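Local coordinates for protein transcription factor GAMBIF1 (PDB 1BVO) that binds DNA through its Rel homology region and probably activates transcription by RNA polymerase II, as a Dorsal-like immune factor of the mosquito Anopheles gambiae, at residues V3-Q8 with T164-D169; P9-L14 with P29-T34. All blocks are in the same frame, centred on the assembly; numbering follows the deposited sequence.

In the fold
Two contacts in one Rel homology DNA-binding domain illustrate how a sandwich core passes into a DNA-facing loop. Contact 1 joins strand 2-7 to strand 159-172, which belong to different sheets; contact 2 is nested inside the chain loop that contact 1 closes, and it brings two parts of the connection between strands 2-7 and 42-46, residues 9-14 and 29-34, together. Their centres lie about 15 Å apart, yet they meet directly: Gln8 O probably accepts a hydrogen bond from Val31 N at 2.7 Å, and Glu7 OE2 one from Asn32 N at 2.8 Å. The nearest atom of contact 1 is about 15 Å from the bound DNA, that of contact 2 about 5 Å.

Contact 1. Residues V3-Q8 with T164-D169; sequences VEITEQ and TPVVSD
Gln8, which reaches Asp169, is bent at chi2 (-87°), turning CD away from an extended course, while Ile5, which reaches Val166, carries CG1 anti to its carbonyl carbon. The bent glutamine uses its carbonyl end: OE1 accepts the backbone N-H of Asp169 over 2.9 Å in a nearly straight bond (171°), with the donor tilted out of the amide plane. The Gln8 amide also lies stacked against the Asp169 carboxylate, their planes 18° apart, although the two side chains cross at about a right angle. At the other end of the amide, NE2 donates to a water at 2.9 Å, and this water donates in turn to Val167 O at 2.7 Å, with a weak further bond to Asp169 OD1. Earlier in both segments, Ile5 and Val166 slide past each other in opposite directions; Ile5 CD1 packs on Val166 CG1 (3.4 Å) and near Ser168 CB (4.1 Å). Ser168 OG is hydrogen-bonded to Leu145 N, on the neighbouring strand 142-152 of its own sheet. Thr6 and Glu7, both opposite Ser42, form a classic beta bulge at the corner of strand 2-7, where the chain leaves one sheet of the immunoglobulin-like beta sandwich of Rel proteins.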
loop_
_atom_site.group_PDB
_atom_site.type_symbol
_atom_site.label_atom_id
_atom_site.label_comp_id
_atom_site.label_asym_id
_atom_site.label_seq_id
_atom_site.Cartn_x
_atom_site.Cartn_y
_atom_site.Cartn_z
ATOM N N VAL C 3 -14.836 -25.266 -28.084
ATOM C CA VAL C 3 -15.176 -25.402 -26.681
ATOM C C VAL C 3 -16.449 -24.662 -26.332
ATOM O O VAL C 3 -16.687 -23.555 -26.816
ATOM C CB VAL C 3 -14.048 -24.856 -25.793
ATOM C CG1 VAL C 3 -14.176 -25.415 -24.390
ATOM C CG2 VAL C 3 -12.702 -25.193 -26.397
ATOM N N GLU C 4 -17.278 -25.278 -25.503
ATOM C CA GLU C 4 -18.506 -24.643 -25.080
ATOM C C GLU C 4 -18.375 -24.357 -23.603
ATOM O O GLU C 4 -17.819 -25.168 -22.864
ATOM C CB GLU C 4 -19.693 -25.569 -25.310
ATOM C CG GLU C 4 -21.024 -24.991 -24.848
ATOM C CD GLU C 4 -22.100 -26.036 -24.672
ATOM O OE1 GLU C 4 -21.959 -27.156 -25.205
ATOM O OE2 GLU C 4 -23.098 -25.745 -23.987
ATOM N N ILE C 5 -18.776 -23.164 -23.184
ATOM C CA ILE C 5 -18.725 -22.835 -21.771
ATOM C C ILE C 5 -20.057 -23.227 -21.178
ATOM O O ILE C 5 -20.977 -22.415 -21.100
ATOM C CB ILE C 5 -18.464 -21.369 -21.559
ATOM C CG1 ILE C 5 -17.172 -21.008 -22.279
ATOM C CG2 ILE C 5 -18.442 -21.049 -20.062
ATOM C CD1 ILE C 5 -16.612 -19.693 -21.886
ATOM N N THR C 6 -20.137 -24.467 -20.718
ATOM C CA THR C 6 -21.365 -25.020 -20.173
ATOM C C THR C 6 -21.896 -24.419 -18.885
ATOM O O THR C 6 -23.096 -24.499 -18.613
ATOM C CB THR C 6 -21.280 -26.549 -20.088
ATOM O OG1 THR C 6 -20.193 -26.936 -19.235
ATOM C CG2 THR C 6 -21.047 -27.123 -21.485
ATOM N N GLU C 7 -21.019 -23.888 -18.051
ATOM C CA GLU C 7 -21.492 -23.220 -16.851
ATOM C C GLU C 7 -20.552 -22.069 -16.689
ATOM O O GLU C 7 -19.334 -22.223 -16.657
ATOM C CB GLU C 7 -21.564 -24.112 -15.601
ATOM C CG GLU C 7 -21.641 -23.320 -14.281
ATOM C CD GLU C 7 -22.954 -23.434 -13.531
ATOM O OE1 GLU C 7 -23.310 -24.529 -13.065
ATOM O OE2 GLU C 7 -23.624 -22.405 -13.355
ATOM N N GLN C 8 -21.155 -20.900 -16.794
ATOM C CA GLN C 8 -20.473 -19.640 -16.720
ATOM C C GLN C 8 -20.203 -19.200 -15.317
ATOM O O GLN C 8 -20.982 -19.459 -14.393
ATOM C CB GLN C 8 -21.319 -18.582 -17.405
ATOM C CG GLN C 8 -21.361 -18.735 -18.886
ATOM C CD GLN C 8 -20.219 -18.034 -19.560
ATOM O OE1 GLN C 8 -19.370 -17.412 -18.905
ATOM N NE2 GLN C 8 -20.171 -18.137 -20.884
ATOM N N THR C 164 -9.777 -22.387 -31.042
ATOM C CA THR C 164 -9.872 -20.947 -30.842
ATOM C C THR C 164 -10.277 -20.569 -29.424
ATOM O O THR C 164 -11.243 -21.113 -28.885
ATOM C CB THR C 164 -10.821 -20.287 -31.883
ATOM O OG1 THR C 164 -11.824 -19.509 -31.223
ATOM C CG2 THR C 164 -11.494 -21.332 -32.769
ATOM N N PRO C 165 -9.539 -19.617 -28.813
ATOM C CA PRO C 165 -9.805 -19.138 -27.460
ATOM C C PRO C 165 -11.262 -18.757 -27.353
ATOM O O PRO C 165 -11.881 -18.268 -28.296
ATOM C CB PRO C 165 -8.899 -17.920 -27.347
ATOM C CG PRO C 165 -7.727 -18.314 -28.183
ATOM C CD PRO C 165 -8.414 -18.880 -29.407
ATOM N N VAL C 166 -11.824 -19.055 -26.202
ATOM C CA VAL C 166 -13.212 -18.767 -25.923
ATOM C C VAL C 166 -13.182 -17.967 -24.634
ATOM O O VAL C 166 -12.402 -18.253 -23.712
ATOM C CB VAL C 166 -14.028 -20.075 -25.841
ATOM C CG1 VAL C 166 -15.230 -19.910 -24.956
ATOM C CG2 VAL C 166 -14.470 -20.454 -27.248
ATOM N N VAL C 167 -13.979 -16.911 -24.617
ATOM C CA VAL C 167 -14.009 -16.019 -23.486
ATOM C C VAL C 167 -15.343 -16.148 -22.748
ATOM O O VAL C 167 -16.367 -16.455 -23.357
ATOM C CB VAL C 167 -13.662 -14.594 -23.973
ATOM C CG1 VAL C 167 -14.587 -13.556 -23.394
ATOM C CG2 VAL C 167 -12.207 -14.295 -23.675
ATOM N N SER C 168 -15.256 -16.071 -21.420
ATOM C CA SER C 168 -16.395 -16.185 -20.519
ATOM C C SER C 168 -17.032 -14.831 -20.293
ATOM O O SER C 168 -16.403 -13.781 -20.525
ATOM C CB SER C 168 -15.906 -16.671 -19.156
ATOM O OG SER C 168 -15.158 -15.644 -18.512
ATOM N N ASP C 169 -18.237 -14.844 -19.738
ATOM C CA ASP C 169 -18.907 -13.596 -19.433
ATOM C C ASP C 169 -18.068 -12.893 -18.389
ATOM O O ASP C 169 -17.200 -13.517 -17.760
ATOM C CB ASP C 169 -20.318 -13.846 -18.916
ATOM C CG ASP C 169 -21.200 -14.516 -19.960
ATOM O OD1 ASP C 169 -20.733 -14.715 -21.108
ATOM O OD2 ASP C 169 -22.359 -14.843 -19.632
HETATM O O HOH W 1 -19.029 -16.728 -23.207
#

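Contact 2. Residues P9-L14 with P29-T34; sequences PHPKAL and PGVNTT
Pro29 O accepts the backbone N-H of His10, and this bond helps to close the base of what is, in Rel proteins, the DNA-recognition loop between the first two strands; both segments lie in that connection. The bond is 3.0 Å long and essentially straight (179°), although the donor stands 36° out of the carbonyl plane. The ring of Pro29 meets the other segment through CG, which touches Ala13 CB at 3.3 Å and His10 CB at 3.8 Å, so that one proline corner is shared by two residues of the turning segment 9-14.

Gly30 comes next, joined to Pro9 by a single backbone bridge with their CA atoms 4.5 Å apart. Its carbonyl oxygen lies near the plane of the His10 ring, at the edge, and 3.5 Å from His10 CB. His10 holds CG anti to its backbone N (chi1 -176°), which sets CG beside its own carbonyl carbon. The same Gly30 oxygen accepts Thr33 N at 3.0 Å, closing a type I beta turn from Gly30 to Thr33.

Val31, at the second position of that turn, brings CG1 to Pro11 CD in a loose apolar contact of 4.4 Å, while its carbonyl oxygen approaches the imidazole obliquely. Asn32 fills the third position, its backbone N held by Glu7 OE2. Thr33 ends the turn, and its OG1 is hydrogen-bonded to the backbone N of Thr39.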
loop_
_atom_site.group_PDB
_atom_site.type_symbol
_atom_site.label_atom_id
_atom_site.label_comp_id
_atom_site.label_asym_id
_atom_site.label_seq_id
_atom_site.Cartn_x
_atom_site.Cartn_y
_atom_site.Cartn_z
ATOM N N PRO C 9 -19.091 -18.502 -15.135
ATOM C CA PRO C 9 -18.745 -18.021 -13.811
ATOM C C PRO C 9 -19.776 -17.023 -13.341
ATOM O O PRO C 9 -20.328 -16.243 -14.123
ATOM C CB PRO C 9 -17.381 -17.368 -14.024
ATOM C CG PRO C 9 -17.387 -16.994 -15.487
ATOM C CD PRO C 9 -18.039 -18.189 -16.111
ATOM N N HIS C 10 -20.143 -17.148 -12.075
ATOM C CA HIS C 10 -21.075 -16.218 -11.498
ATOM C C HIS C 10 -20.302 -14.912 -11.536
ATOM O O HIS C 10 -19.202 -14.814 -10.984
ATOM C CB HIS C 10 -21.406 -16.583 -10.063
ATOM C CG HIS C 10 -22.446 -15.698 -9.467
ATOM N ND1 HIS C 10 -23.744 -16.116 -9.233
ATOM C CD2 HIS C 10 -22.412 -14.393 -9.131
ATOM C CE1 HIS C 10 -24.457 -15.103 -8.782
ATOM N NE2 HIS C 10 -23.668 -14.039 -8.711
ATOM N N PRO C 11 -20.910 -13.865 -12.105
ATOM C CA PRO C 11 -20.358 -12.516 -12.270
ATOM C C PRO C 11 -20.141 -11.657 -11.015
ATOM O O PRO C 11 -19.484 -10.618 -11.099
ATOM C CB PRO C 11 -21.398 -11.863 -13.163
ATOM C CG PRO C 11 -22.664 -12.419 -12.584
ATOM C CD PRO C 11 -22.325 -13.891 -12.525
ATOM N N LYS C 12 -20.675 -12.072 -9.872
ATOM C CA LYS C 12 -20.578 -11.290 -8.628
ATOM C C LYS C 12 -20.620 -12.171 -7.387
ATOM O O LYS C 12 -21.441 -11.936 -6.496
ATOM C CB LYS C 12 -21.786 -10.355 -8.514
ATOM C CG LYS C 12 -21.709 -9.022 -9.225
ATOM C CD LYS C 12 -20.929 -8.014 -8.413
ATOM C CE LYS C 12 -21.367 -6.606 -8.795
ATOM N NZ LYS C 12 -20.271 -5.604 -8.583
ATOM N N ALA C 13 -19.765 -13.176 -7.299
ATOM C CA ALA C 13 -19.839 -14.032 -6.130
ATOM C C ALA C 13 -18.529 -14.358 -5.457
ATOM O O ALA C 13 -18.470 -15.236 -4.596
ATOM C CB ALA C 13 -20.566 -15.299 -6.471
ATOM N N LEU C 14 -17.487 -13.611 -5.784
ATOM C CA LEU C 14 -16.199 -13.885 -5.171
ATOM C C LEU C 14 -15.379 -12.628 -5.072
ATOM O O LEU C 14 -15.306 -11.848 -6.028
ATOM C CB LEU C 14 -15.427 -14.944 -5.975
ATOM C CG LEU C 14 -14.031 -15.323 -5.468
ATOM C CD1 LEU C 14 -14.135 -16.091 -4.163
ATOM C CD2 LEU C 14 -13.299 -16.155 -6.508
ATOM N N PRO C 29 -17.875 -19.563 -8.003
ATOM C CA PRO C 29 -19.034 -20.429 -8.228
ATOM C C PRO C 29 -19.517 -20.273 -9.666
ATOM O O PRO C 29 -19.020 -19.433 -10.420
ATOM C CB PRO C 29 -20.060 -19.866 -7.248
ATOM C CG PRO C 29 -19.735 -18.417 -7.224
ATOM C CD PRO C 29 -18.224 -18.442 -7.117
ATOM N N GLY C 30 -20.483 -21.093 -10.042
ATOM C CA GLY C 30 -21.051 -21.020 -11.373
ATOM C C GLY C 30 -22.281 -20.141 -11.287
ATOM O O GLY C 30 -22.734 -19.834 -10.177
ATOM N N VAL C 31 -22.823 -19.718 -12.425
ATOM C CA VAL C 31 -24.003 -18.854 -12.432
ATOM C C VAL C 31 -25.138 -19.462 -11.634
ATOM O O VAL C 31 -25.871 -18.764 -10.923
ATOM C CB VAL C 31 -24.609 -18.656 -13.840
ATOM C CG1 VAL C 31 -24.849 -17.192 -14.091
ATOM C CG2 VAL C 31 -23.768 -19.281 -14.922
ATOM N N ASN C 32 -25.271 -20.772 -11.778
ATOM C CA ASN C 32 -26.333 -21.524 -11.150
ATOM C C ASN C 32 -26.055 -22.061 -9.764
ATOM O O ASN C 32 -26.870 -22.812 -9.229
ATOM C CB ASN C 32 -26.738 -22.654 -12.083
ATOM C CG ASN C 32 -26.998 -22.154 -13.486
ATOM O OD1 ASN C 32 -27.794 -21.235 -13.690
ATOM N ND2 ASN C 32 -26.286 -22.705 -14.455
ATOM N N THR C 33 -24.939 -21.658 -9.161
ATOM C CA THR C 33 -24.593 -22.156 -7.830
ATOM C C THR C 33 -25.851 -21.998 -6.987
ATOM O O THR C 33 -26.579 -21.002 -7.124
ATOM C CB THR C 33 -23.319 -21.455 -7.225
ATOM O OG1 THR C 33 -22.647 -22.365 -6.343
ATOM C CG2 THR C 33 -23.676 -20.185 -6.443
ATOM N N THR C 34 -26.217 -23.085 -6.318
ATOM C CA THR C 34 -27.422 -23.096 -5.525
ATOM C C THR C 34 -27.158 -23.393 -4.058
ATOM O O THR C 34 -26.036 -23.733 -3.669
ATOM C CB THR C 34 -28.464 -24.080 -6.155
ATOM O OG1 THR C 34 -29.744 -23.445 -6.231
ATOM C CG2 THR C 34 -28.602 -25.346 -5.349
#